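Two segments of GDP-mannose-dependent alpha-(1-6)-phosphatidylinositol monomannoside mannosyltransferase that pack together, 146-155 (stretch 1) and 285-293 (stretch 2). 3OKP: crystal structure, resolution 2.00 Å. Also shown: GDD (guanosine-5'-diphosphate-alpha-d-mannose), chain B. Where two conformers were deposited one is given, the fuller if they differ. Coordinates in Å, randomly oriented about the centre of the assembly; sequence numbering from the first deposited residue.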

# COMPACT_ATOMS: atom_id res chain seq x y z
N TYR A 146 10.93 -3.20 -5.24
CA TYR A 146 10.12 -2.06 -5.65
C TYR A 146 8.64 -2.43 -5.60
O TYR A 146 8.29 -3.60 -5.72
N ILE A 147 7.78 -1.43 -5.42
CA ILE A 147 6.34 -1.66 -5.25
C ILE A 147 5.54 -1.71 -6.57
O ILE A 147 4.51 -2.39 -6.65
N SER A 148 6.01 -1.01 -7.59
CA SER A 148 5.35 -1.00 -8.90
C SER A 148 6.34 -0.80 -10.05
O SER A 148 7.44 -0.28 -9.84
N GLN A 149 5.95 -1.21 -11.25
CA GLN A 149 6.74 -0.97 -12.45
C GLN A 149 6.92 0.52 -12.69
O GLN A 149 7.94 0.95 -13.24
N TYR A 150 5.93 1.31 -12.26
CA TYR A 150 6.01 2.76 -12.32
C TYR A 150 7.18 3.33 -11.50
O TYR A 150 8.00 4.07 -12.04
N THR A 151 7.23 2.98 -10.21
CA THR A 151 8.30 3.50 -9.34
C THR A 151 9.67 3.04 -9.83
O THR A 151 10.62 3.84 -9.85
N LEU A 152 9.76 1.78 -10.26
CA LEU A 152 10.98 1.25 -10.86
C LEU A 152 11.48 2.09 -12.03
O LEU A 152 12.66 2.45 -12.08
N ARG A 153 10.59 2.43 -12.97
CA ARG A 153 10.95 3.27 -14.11
C ARG A 153 11.51 4.63 -13.67
O ARG A 153 12.47 5.13 -14.27
N ARG A 154 10.92 5.21 -12.63
CA ARG A 154 11.33 6.53 -12.14
C ARG A 154 12.74 6.56 -11.54
O ARG A 154 13.45 7.56 -11.69
N PHE A 155 13.16 5.49 -10.86
CA PHE A 155 14.44 5.50 -10.15
C PHE A 155 15.50 4.46 -10.55
O PHE A 155 16.60 4.43 -9.97
N GLY A 285 3.91 18.33 -9.77
CA GLY A 285 4.98 18.31 -10.76
C GLY A 285 5.50 16.93 -11.10
O GLY A 285 6.65 16.78 -11.51
N GLY A 286 4.66 15.91 -10.92
CA GLY A 286 5.05 14.52 -11.12
C GLY A 286 5.47 13.79 -9.85
O GLY A 286 5.74 12.59 -9.87
N LEU A 287 5.53 14.52 -8.73
CA LEU A 287 5.99 13.97 -7.45
C LEU A 287 4.86 13.51 -6.53
O LEU A 287 5.06 12.65 -5.67
N ASP A 288 3.68 14.10 -6.71
CA ASP A 288 2.48 13.69 -5.98
C ASP A 288 1.78 12.60 -6.79
O ASP A 288 0.95 12.89 -7.65
N VAL A 289 2.14 11.35 -6.51
CA VAL A 289 1.74 10.23 -7.35
C VAL A 289 1.30 9.01 -6.54
O VAL A 289 1.77 8.80 -5.41
N GLU A 290 0.38 8.24 -7.11
CA GLU A 290 -0.06 6.98 -6.52
C GLU A 290 0.96 5.90 -6.82
O GLU A 290 1.07 5.43 -7.96
N GLY A 291 1.72 5.51 -5.80
CA GLY A 291 2.78 4.51 -5.95
C GLY A 291 2.24 3.17 -6.40
O GLY A 291 2.79 2.54 -7.31
N LEU A 292 1.16 2.73 -5.76
CA LEU A 292 0.46 1.52 -6.16
C LEU A 292 -1.04 1.67 -5.94
O LEU A 292 -1.81 1.74 -6.91
N GLY A 293 -1.45 1.75 -4.68
CA GLY A 293 -2.86 1.91 -4.34
C GLY A 293 -3.45 0.64 -3.76
O GLY A 293 -4.12 -0.12 -4.45

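Stretch 1 enters a helix at Q149, and stretch 2 runs past it without regular secondary structure. The contact is modest, with 361 Å² buried in total. I147, S148, Y150 and R154 direct their CA-to-CB bonds toward stretch 2. V289 and L292 point toward stretch 1.

Two hydrogen bonds cross the interface, and both end on glycine carbonyls. S148, chi1 p, donates from OG to G291 O at 2.7 Å. The same hydroxyl caps the helix by accepting from T151 N, with 3.3 Å between T151 N and S148 OG. One side chain thus secures the start of the helix and ties it to stretch 2. R154 is m at chi1, chi2 and chi3. Its NH1 donates to G286 O at 3.0 Å and 165°, with the oxygen at the guanidinium edge, near its plane. R154 NH1 also donates to Y150 OH at 2.8 Å, which links two neighbouring interface side chains.

The remaining contacts are van der Waals in kind; Y150 and V289 meet between the two hydrogen bonds. Y150, chi1 t, brings CE2 to 3.6 Å from CG2 of V289, chi1 p. I147 is p, t. Its CD1 lies 3.8 Å from G291 C and 4.3 Å from L292 CB. A CB on G291 would clash with I147 CD1, so the absent side chain leaves room for the isoleucine. L292 is t, p, and its CD1 approaches S148 CB at 4.2 Å. T151 points sideways, with CG2 4.2 Å from G291 O. L287 starts away from stretch 1, but its end returns, placing CD1 3.9 Å from R154 NH2.

Water 1 bridges the stretches. It donates to G285 O at 2.7 Å and accepts a weak bond from R154 NH2 at 3.2 Å. E290 points away from stretch 1; its OE2 lies 3.6 Å from O3A of the bound GDD.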

# COMPACT_ATOMS: atom_id res chain seq x y z
CB TYR A 146 10.52 -1.59 -7.06
CG TYR A 146 10.34 -2.65 -8.14
CD1 TYR A 146 9.13 -2.76 -8.84
CD2 TYR A 146 11.37 -3.52 -8.48
CE1 TYR A 146 8.96 -3.72 -9.83
CE2 TYR A 146 11.20 -4.49 -9.47
CZ TYR A 146 9.99 -4.58 -10.14
OH TYR A 146 9.81 -5.52 -11.13
CB ILE A 147 5.69 -0.65 -4.25
CG1 ILE A 147 5.70 0.78 -4.82
CG2 ILE A 147 6.39 -0.73 -2.89
CD1 ILE A 147 4.81 1.76 -4.06
CB SER A 148 4.27 0.09 -8.96
OG SER A 148 4.82 1.38 -8.72
CB GLN A 149 6.11 -1.64 -13.67
CG GLN A 149 6.12 -3.17 -13.64
CD GLN A 149 7.52 -3.77 -13.59
OE1 GLN A 149 7.74 -4.79 -12.92
NE2 GLN A 149 8.47 -3.15 -14.29
CB TYR A 150 4.70 3.43 -11.88
CG TYR A 150 4.79 4.94 -11.89
CD1 TYR A 150 4.60 5.65 -13.07
CD2 TYR A 150 5.11 5.65 -10.73
CE1 TYR A 150 4.70 7.03 -13.10
CE2 TYR A 150 5.21 7.04 -10.74
CZ TYR A 150 5.00 7.72 -11.93
OH TYR A 150 5.10 9.10 -11.97
CB THR A 151 8.11 3.13 -7.85
OG1 THR A 151 8.10 1.70 -7.68
CG2 THR A 151 6.82 3.72 -7.30
CB LEU A 152 10.79 -0.21 -11.30
CG LEU A 152 12.03 -0.90 -11.90
CD1 LEU A 152 13.15 -1.01 -10.87
CD2 LEU A 152 11.70 -2.25 -12.49
CB ARG A 153 9.76 3.46 -15.06
CG ARG A 153 10.11 4.21 -16.34
CD ARG A 153 8.95 4.24 -17.34
NE ARG A 153 7.87 5.13 -16.93
CZ ARG A 153 6.71 4.72 -16.43
NH1 ARG A 153 6.46 3.42 -16.27
NH2 ARG A 153 5.78 5.61 -16.10
CB ARG A 154 10.32 7.07 -11.12
CG ARG A 154 8.88 7.32 -11.64
CD ARG A 154 8.78 8.44 -12.68
NE ARG A 154 9.35 9.71 -12.22
CZ ARG A 154 8.66 10.71 -11.67
NH1 ARG A 154 7.35 10.62 -11.50
NH2 ARG A 154 9.30 11.81 -11.30
CB PHE A 155 14.24 5.50 -8.62
CG PHE A 155 13.51 4.29 -8.08
CD1 PHE A 155 12.46 4.44 -7.18
CD2 PHE A 155 13.89 2.99 -8.44
CE1 PHE A 155 11.79 3.33 -6.66
CE2 PHE A 155 13.23 1.88 -7.93
CZ PHE A 155 12.18 2.05 -7.04
CB LEU A 287 6.91 14.98 -6.74
CG LEU A 287 8.43 14.91 -6.95
CD1 LEU A 287 8.86 14.20 -8.24
CD2 LEU A 287 9.04 16.30 -6.87
CB ASP A 288 1.57 14.90 -5.74
CG ASP A 288 0.56 14.67 -4.63
OD1 ASP A 288 0.85 13.88 -3.71
OD2 ASP A 288 -0.52 15.29 -4.69
CB VAL A 289 2.91 9.87 -8.33
CG1 VAL A 289 4.12 9.28 -7.58
CG2 VAL A 289 2.44 8.96 -9.44
CB GLU A 290 -1.45 6.60 -7.06
CG GLU A 290 -2.17 5.53 -6.26
CD GLU A 290 -2.48 5.96 -4.83
OE1 GLU A 290 -3.01 7.07 -4.63
OE2 GLU A 290 -2.21 5.17 -3.91
CB LEU A 292 1.01 0.29 -5.42
CG LEU A 292 0.42 -1.07 -5.80
CD1 LEU A 292 0.79 -1.48 -7.23
CD2 LEU A 292 0.86 -2.13 -4.80
N2 GDD B . -9.45 2.33 9.14
C2 GDD B . -9.50 3.15 8.05
N1 GDD B . -10.45 4.11 7.97
N3 GDD B . -8.60 2.99 7.06
C4 GDD B . -8.63 3.80 5.97
C5 GDD B . -9.60 4.79 5.87
C6 GDD B . -10.52 4.93 6.90
O6 GDD B . -11.40 5.81 6.84
N7 GDD B . -9.40 5.43 4.70
C8 GDD B . -8.33 4.86 4.09
N9 GDD B . -7.87 3.86 4.87
C1' GDD B . -6.72 2.96 4.58
C2' GDD B . -7.06 2.00 3.46
O2' GDD B . -7.76 0.85 3.94
C3' GDD B . -5.70 1.66 2.89
O3' GDD B . -5.17 0.50 3.53
C4' GDD B . -4.83 2.87 3.20
O4' GDD B . -5.55 3.66 4.15
C5' GDD B . -4.54 3.70 1.95
O5' GDD B . -3.29 3.31 1.36
PA GDD B . -3.00 3.53 -0.05
O1A GDD B . -1.96 2.91 -0.35
O2A GDD B . -3.95 3.11 -0.76
O3A GDD B . -2.82 4.94 -0.33
PB GDD B . -1.91 5.82 0.39
O2B GDD B . -0.86 5.22 0.70
O3B GDD B . -1.62 6.79 -0.34
O1B GDD B . -2.55 6.33 1.57
O HOH W 1 8.44 14.80 -11.99